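Local atomic coordinates of xyloglucan-specific endo-beta-1,4-glucanase BoGH9A (Bacteroides ovatus, PDB entry 6DHT), a protein that cleaves the beta-1,4-glucan backbone of xyloglucan internally, releasing xyloglucan oligosaccharides, as a family 9 glycoside hydrolase of a gut Bacteroides. Residues I204-S207 / N208-T211; Y315-N318 / L319-K323; K405-L408 / L409-A412. All coordinates share one frame; numbering follows the deposited sequence.

Contact 1: residues I204-S207 / N208-T211. With CA (calcium ion), chain D; EDO (1,2-ethanediol), chain H.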
loop_
_atom_site.group_PDB
_atom_site.type_symbol
_atom_site.label_atom_id
_atom_site.label_comp_id
_atom_site.label_asym_id
_atom_site.label_seq_id
_atom_site.Cartn_x
_atom_site.Cartn_y
_atom_site.Cartn_z
ATOM N N ILE A 204 -0.192 -14.512 12.995
ATOM C CA ILE A 204 0.236 -13.456 13.898
ATOM C C ILE A 204 -0.273 -13.815 15.300
ATOM O O ILE A 204 -1.090 -14.720 15.446
ATOM C CB ILE A 204 -0.291 -12.069 13.461
ATOM C CG1 ILE A 204 -1.810 -12.088 13.238
ATOM C CG2 ILE A 204 0.426 -11.615 12.203
ATOM C CD1 ILE A 204 -2.424 -10.724 13.024
ATOM N N PRO A 205 0.203 -13.123 16.339
ATOM C CA PRO A 205 -0.223 -13.488 17.694
ATOM C C PRO A 205 -1.745 -13.470 17.864
ATOM O O PRO A 205 -2.286 -14.202 18.704
ATOM C CB PRO A 205 0.476 -12.447 18.569
ATOM C CG PRO A 205 1.694 -12.090 17.790
ATOM C CD PRO A 205 1.251 -12.095 16.360
ATOM N N GLU A 206 -2.421 -12.676 17.042
ATOM C CA GLU A 206 -3.860 -12.475 17.163
ATOM C C GLU A 206 -4.656 -13.398 16.227
ATOM O O GLU A 206 -5.868 -13.205 16.049
ATOM C CB GLU A 206 -4.223 -11.002 16.921
ATOM C CG GLU A 206 -3.445 -10.002 17.811
ATOM C CD GLU A 206 -2.010 -9.712 17.353
ATOM O OE1 GLU A 206 -1.601 -10.137 16.246
ATOM O OE2 GLU A 206 -1.282 -9.027 18.128
ATOM N N SER A 207 -3.997 -14.391 15.642
ATOM C CA SER A 207 -4.660 -15.262 14.674
ATOM C C SER A 207 -5.704 -16.197 15.283
ATOM O O SER A 207 -6.519 -16.747 14.553
ATOM C CB SER A 207 -3.668 -16.090 13.860
ATOM O OG SER A 207 -2.970 -15.270 12.922
ATOM N N ASN A 208 -5.701 -16.362 16.602
ATOM C CA ASN A 208 -6.670 -17.279 17.222
ATOM C C ASN A 208 -7.756 -16.582 18.027
ATOM O O ASN A 208 -8.492 -17.235 18.769
ATOM C CB ASN A 208 -5.948 -18.339 18.058
ATOM C CG ASN A 208 -5.124 -19.289 17.197
ATOM O OD1 ASN A 208 -3.961 -19.556 17.490
ATOM N ND2 ASN A 208 -5.719 -19.781 16.113
ATOM N N ASN A 209 -7.895 -15.273 17.855
ATOM C CA ASN A 209 -8.979 -14.554 18.508
ATOM C C ASN A 209 -10.218 -14.522 17.608
ATOM O O ASN A 209 -10.285 -15.263 16.638
ATOM C CB ASN A 209 -8.539 -13.159 18.955
ATOM C CG ASN A 209 -8.303 -12.199 17.802
ATOM O OD1 ASN A 209 -8.660 -12.459 16.643
ATOM N ND2 ASN A 209 -7.715 -11.066 18.135
ATOM N N HIS A 210 -11.166 -13.642 17.913
ATOM C CA HIS A 210 -12.434 -13.589 17.182
ATOM C C HIS A 210 -12.531 -12.441 16.182
ATOM O O HIS A 210 -13.621 -12.099 15.713
ATOM C CB HIS A 210 -13.608 -13.498 18.174
ATOM C CG HIS A 210 -13.868 -14.773 18.912
ATOM N ND1 HIS A 210 -12.983 -15.295 19.830
ATOM C CD2 HIS A 210 -14.907 -15.638 18.856
ATOM C CE1 HIS A 210 -13.466 -16.428 20.309
ATOM N NE2 HIS A 210 -14.634 -16.657 19.735
ATOM N N THR A 211 -11.378 -11.857 15.844
ATOM C CA THR A 211 -11.334 -10.650 15.029
ATOM C C THR A 211 -10.548 -10.964 13.750
ATOM O O THR A 211 -9.548 -11.678 13.814
ATOM C CB THR A 211 -10.661 -9.524 15.783
ATOM O OG1 THR A 211 -11.376 -9.299 17.017
ATOM C CG2 THR A 211 -10.713 -8.239 14.980
HETATM CA CA CA D . -7.553 -12.503 14.557
HETATM C C1 EDO H . -12.623 -15.268 12.887
HETATM O O1 EDO H . -11.595 -14.818 13.777
HETATM C C2 EDO H . -13.296 -14.031 12.310
HETATM O O2 EDO H . -12.316 -13.320 11.555
HETATM O O HOH W 1 -8.538 -14.638 14.320
#
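Asn209 OD1 and Glu206 O meet at one calcium ion, and OD1 is gripped twice: it binds the metal at 2.4 Å and accepts the backbone N-H of Thr211, with Thr211 N 2.9 Å from Asn209 OD1. That donor stands well above the plane of the Asn209 amide, 61° out of it, while the bond is fairly straight at the hydrogen. The donor belongs to the residue two further on, which makes this an Asx turn. Asn209 CG sits between its own backbone N and carbonyl carbon (chi1 70°), a setting that swings the amide back over Glu206, with Asn209 ND2 3.7 Å from Glu206 CB. Asparagine suits the place because one oxygen can serve metal and turn together. Glu206 O, not the carboxylate, binds the calcium ion at 2.4 Å; the carboxylate bends away to a salt bridge with Arg119. Asn209 N makes a weak bond back to Glu206 O across the 206-209 type I turn. Thr211 O and a water also bind the ion; the water donates to Asn209 O and weakly to Ser207 O. Ser207 OG accepts from Ile204 N (2.9 Å) across the 204-207 type I turn and is hydrogen-bonded to Asp213, itself a metal ligand, so it is a second-shell support. With Asp213 and Asp216 from the start of helix 213-226, the loop forms a six-oxygen calcium site built on two overlapping type I turns and an Asx turn.

Contact 2: residues Y315-N318 / L319-K323; sequences YNQN and LLNQK
Asn316 and Leu319 meet through a capping bond: Asn316 OD1 accepts the backbone N-H of Leu319, with OD1 3.0 Å from Leu319 N. Asn316 is the N-cap of the short helix 317-321, and its CG points anti to its own backbone N (chi1 -169°), which carries the amide forward over the first turn. The donor lies 43° out of the amide plane, yet the N-H aims almost straight at the oxygen, at 167°. The Leu319 branch lies against the same amide, with Leu319 CG 3.5 Å from Asn316 OD1. At the helix start Gln317 N is also hydrogen-bonded, to Glu332. Main-chain bonds continue the helix, from Leu320 N to Asn316 O and from Asn321 N to Gln317 O (2.9 Å); the next, from Gln322 N to Asn318 O, is weak.

The apolar contact is separate. Leu320, buried, sends CD1 obliquely to the Tyr315 ring, 3.6 Å from Tyr315 CE1, while that ring also stacks with His238.

Polar side chains tie the helix to its surroundings. Tyr315 OH donates to Gln317 OE1 (2.8 Å), in the plane of the amide and on a lone pair; the same oxygen accepts from Lys239. Gln317 NE2 reaches Thr330 O, and Asn321 OD1 accepts from Ile328 N.

Amides thus do two jobs here: asparagine supplies a side-chain acceptor for an N-H of the first turn, and glutamine, able to accept and donate at once, joins the tyrosine hydroxyl to Lys239 of strand 239-241 and to the loop at Thr330.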
loop_
_atom_site.group_PDB
_atom_site.type_symbol
_atom_site.label_atom_id
_atom_site.label_comp_id
_atom_site.label_asym_id
_atom_site.label_seq_id
_atom_site.Cartn_x
_atom_site.Cartn_y
_atom_site.Cartn_z
ATOM N N TYR A 315 2.668 21.058 8.214
ATOM C CA TYR A 315 3.929 20.645 8.791
ATOM C C TYR A 315 5.023 21.037 7.837
ATOM O O TYR A 315 5.204 20.412 6.794
ATOM C CB TYR A 315 4.007 19.132 9.031
ATOM C CG TYR A 315 5.288 18.754 9.753
ATOM C CD1 TYR A 315 5.390 18.927 11.122
ATOM C CD2 TYR A 315 6.376 18.233 9.073
ATOM C CE1 TYR A 315 6.549 18.599 11.802
ATOM C CE2 TYR A 315 7.543 17.905 9.742
ATOM C CZ TYR A 315 7.622 18.097 11.108
ATOM O OH TYR A 315 8.768 17.781 11.799
ATOM N N ASN A 316 5.745 22.096 8.191
ATOM C CA ASN A 316 6.927 22.512 7.447
ATOM C C ASN A 316 8.151 22.333 8.328
ATOM O O ASN A 316 8.314 23.042 9.328
ATOM C CB ASN A 316 6.809 23.973 7.004
ATOM C CG ASN A 316 7.883 24.363 6.021
ATOM O OD1 ASN A 316 9.064 24.163 6.274
ATOM N ND2 ASN A 316 7.476 24.889 4.872
ATOM N N GLN A 317 9.008 21.389 7.961
ATOM C CA GLN A 317 10.103 21.002 8.840
ATOM C C GLN A 317 11.194 22.065 8.853
ATOM O O GLN A 317 11.778 22.349 9.895
ATOM C CB GLN A 317 10.701 19.664 8.415
ATOM C CG GLN A 317 11.560 19.042 9.492
ATOM C CD GLN A 317 11.542 17.532 9.427
ATOM O OE1 GLN A 317 10.785 16.881 10.146
ATOM N NE2 GLN A 317 12.377 16.974 8.582
ATOM N N ASN A 318 11.480 22.621 7.687
ATOM C CA ASN A 318 12.455 23.705 7.591
ATOM C C ASN A 318 12.087 24.883 8.497
ATOM O O ASN A 318 12.940 25.403 9.222
ATOM C CB ASN A 318 12.612 24.155 6.139
ATOM C CG ASN A 318 13.604 23.292 5.360
ATOM O OD1 ASN A 318 14.123 22.298 5.878
ATOM N ND2 ASN A 318 13.870 23.671 4.110
ATOM N N LEU A 319 10.823 25.298 8.482
ATOM C CA LEU A 319 10.396 26.386 9.353
ATOM C C LEU A 319 10.439 25.991 10.815
ATOM O O LEU A 319 10.715 26.817 11.678
ATOM C CB LEU A 319 8.985 26.833 9.009
ATOM C CG LEU A 319 8.781 27.415 7.619
ATOM C CD1 LEU A 319 7.350 27.901 7.518
ATOM C CD2 LEU A 319 9.773 28.543 7.324
ATOM N N LEU A 320 10.148 24.728 11.096
ATOM C CA LEU A 320 10.161 24.233 12.458
ATOM C C LEU A 320 11.587 24.298 12.987
ATOM O O LEU A 320 11.821 24.666 14.139
ATOM C CB LEU A 320 9.638 22.795 12.483
ATOM C CG LEU A 320 9.504 22.089 13.830
ATOM C CD1 LEU A 320 8.399 21.032 13.739
ATOM C CD2 LEU A 320 10.816 21.440 14.255
ATOM N N ASN A 321 12.539 23.946 12.132
ATOM C CA ASN A 321 13.940 23.891 12.533
ATOM C C ASN A 321 14.537 25.276 12.795
ATOM O O ASN A 321 15.546 25.392 13.487
ATOM C CB ASN A 321 14.749 23.137 11.483
ATOM C CG ASN A 321 14.475 21.643 11.504
ATOM O OD1 ASN A 321 14.019 21.109 12.509
ATOM N ND2 ASN A 321 14.795 20.964 10.406
ATOM N N GLN A 322 13.912 26.314 12.247
ATOM C CA GLN A 322 14.359 27.690 12.472
ATOM C C GLN A 322 13.879 28.250 13.793
ATOM O O GLN A 322 14.370 29.283 14.243
ATOM C CB GLN A 322 13.864 28.581 11.347
ATOM C CG GLN A 322 14.544 28.280 10.042
ATOM C CD GLN A 322 14.084 29.177 8.922
ATOM O OE1 GLN A 322 13.071 29.867 9.038
ATOM N NE2 GLN A 322 14.831 29.175 7.825
ATOM N N LYS A 323 12.921 27.572 14.415
ATOM C CA LYS A 323 12.278 28.073 15.613
ATOM C C LYS A 323 12.525 27.194 16.823
ATOM O O LYS A 323 12.337 27.635 17.964
ATOM C CB LYS A 323 10.771 28.163 15.401
ATOM C CG LYS A 323 10.344 29.207 14.391
ATOM C CD LYS A 323 8.827 29.321 14.288
ATOM C CE LYS A 323 8.192 29.650 15.629
ATOM N NZ LYS A 323 6.744 29.987 15.500
#

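Contact 3: residues K405-L408 / L409-A412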
loop_
_atom_site.group_PDB
_atom_site.type_symbol
_atom_site.label_atom_id
_atom_site.label_comp_id
_atom_site.label_asym_id
_atom_site.label_seq_id
_atom_site.Cartn_x
_atom_site.Cartn_y
_atom_site.Cartn_z
ATOM N N LYS A 405 -18.666 8.461 -9.174
ATOM C CA LYS A 405 -18.527 7.284 -10.017
ATOM C C LYS A 405 -18.181 7.693 -11.438
ATOM O O LYS A 405 -17.264 7.132 -12.055
ATOM C CB LYS A 405 -19.817 6.466 -10.014
ATOM C CG LYS A 405 -19.855 5.311 -11.012
ATOM C CD LYS A 405 -21.107 4.487 -10.811
ATOM C CE LYS A 405 -21.349 3.553 -11.983
ATOM N NZ LYS A 405 -22.617 2.803 -11.837
ATOM N N THR A 406 -18.881 8.687 -11.969
ATOM C CA THR A 406 -18.595 9.193 -13.306
ATOM C C THR A 406 -17.126 9.593 -13.439
ATOM O O THR A 406 -16.480 9.263 -14.435
ATOM C CB THR A 406 -19.519 10.377 -13.645
ATOM O OG1 THR A 406 -20.858 9.888 -13.670
ATOM C CG2 THR A 406 -19.196 10.973 -14.998
ATOM N N GLU A 407 -16.588 10.280 -12.438
ATOM C CA GLU A 407 -15.197 10.716 -12.487
ATOM C C GLU A 407 -14.253 9.532 -12.392
ATOM O O GLU A 407 -13.250 9.489 -13.110
ATOM C CB GLU A 407 -14.890 11.739 -11.405
ATOM C CG GLU A 407 -15.535 13.112 -11.651
ATOM C CD GLU A 407 -15.301 13.642 -13.073
ATOM O OE1 GLU A 407 -14.134 13.614 -13.545
ATOM O OE2 GLU A 407 -16.285 14.068 -13.726
ATOM N N LEU A 408 -14.585 8.535 -11.580
ATOM C CA LEU A 408 -13.743 7.334 -11.507
ATOM C C LEU A 408 -13.675 6.646 -12.869
ATOM O O LEU A 408 -12.593 6.200 -13.323
ATOM C CB LEU A 408 -14.270 6.360 -10.475
ATOM C CG LEU A 408 -13.668 4.951 -10.459
ATOM C CD1 LEU A 408 -12.230 4.961 -10.082
ATOM C CD2 LEU A 408 -14.446 4.055 -9.531
ATOM N N LEU A 409 -14.798 6.579 -13.563
ATOM C CA LEU A 409 -14.858 5.874 -14.840
ATOM C C LEU A 409 -14.151 6.647 -15.942
ATOM O O LEU A 409 -13.583 6.039 -16.863
ATOM C CB LEU A 409 -16.299 5.598 -15.222
ATOM C CG LEU A 409 -16.976 4.647 -14.237
ATOM C CD1 LEU A 409 -18.389 4.363 -14.712
ATOM C CD2 LEU A 409 -16.218 3.337 -14.048
ATOM N N LYS A 410 -14.179 7.966 -15.857
ATOM C CA LYS A 410 -13.470 8.813 -16.809
ATOM C C LYS A 410 -11.977 8.573 -16.677
ATOM O O LYS A 410 -11.258 8.467 -17.677
ATOM C CB LYS A 410 -13.758 10.287 -16.549
ATOM C CG LYS A 410 -15.064 10.775 -17.108
ATOM C CD LYS A 410 -15.144 12.293 -16.965
ATOM C CE LYS A 410 -16.539 12.803 -17.272
ATOM N NZ LYS A 410 -16.734 14.221 -16.850
ATOM N N TYR A 411 -11.508 8.516 -15.434
ATOM C CA TYR A 411 -10.113 8.218 -15.136
ATOM C C TYR A 411 -9.763 6.837 -15.667
ATOM O O TYR A 411 -8.728 6.695 -16.340
ATOM C CB TYR A 411 -9.859 8.313 -13.625
ATOM C CG TYR A 411 -8.605 7.624 -13.139
ATOM C CD1 TYR A 411 -8.642 6.302 -12.769
ATOM C CD2 TYR A 411 -7.430 8.312 -13.009
ATOM C CE1 TYR A 411 -7.512 5.666 -12.305
ATOM C CE2 TYR A 411 -6.293 7.692 -12.555
ATOM C CZ TYR A 411 -6.353 6.363 -12.201
ATOM O OH TYR A 411 -5.204 5.744 -11.743
ATOM N N ALA A 412 -10.593 5.839 -15.387
ATOM C CA ALA A 412 -10.307 4.450 -15.740
ATOM C C ALA A 412 -10.238 4.271 -17.250
ATOM O O ALA A 412 -9.363 3.589 -17.768
ATOM C CB ALA A 412 -11.341 3.519 -15.162
#
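Helix 395-416 runs through both segments with regular i to i+4 bonds, Leu409 N lying 2.9 Å from Lys405 O and Ala412 N at the same distance from Leu408 O. On the outer side Glu407 and Lys410 form a salt bridge one turn apart, Lys410 NZ donating a hydrogen bond to Glu407 OE2 at 3.2 Å. The nitrogen comes to the syn side of the carboxylate, 19° from its plane. Glu407 bends at chi2 (-49°), turning its acid along the helix, whereas the extended lysine passes beside Thr406 in the same direction, with Thr406 CG2 3.9 Å from Lys410 CE. This is an i to i+3 ion pair on an amphipathic helix of the GH9 catalytic domain, whose other side packs on helices 439-458 and 461-474. There Leu409 lies across the aliphatic stem of Lys405, with Leu409 CD1 4.1 Å from Lys405 CG, and the leucine meets Ala454, Thr458 and Tyr463; Lys405 NZ is hydrogen-bonded to Gln457 O. Small Ala412 also packs against Tyr463. Tyr411, CG anti to its backbone N (chi1 162°), has Leu408 O at the edge of its ring and stands edge-to-face with Tyr370, while Leu408 is buried against Tyr370 and Leu387.

All three contacts are local and fall within the GH9 region, yet no two touch: their nearest atoms lie about 26 to 29 Å apart, and each belongs to a different element. Contact 1 is a surface loop without helix or strand, whose carbonyl and side-chain oxygens converge on calcium. Contacts 2 and 3 are partly buried and helical, but differ in place: residues 315-323 include the capped start of a very short helix, so side-chain amides do much of the work, whereas 405-412 lie inside a long helix whose backbone bonds itself and whose side chains divide into an outward ion pair and a largely apolar face packed on neighbouring helices.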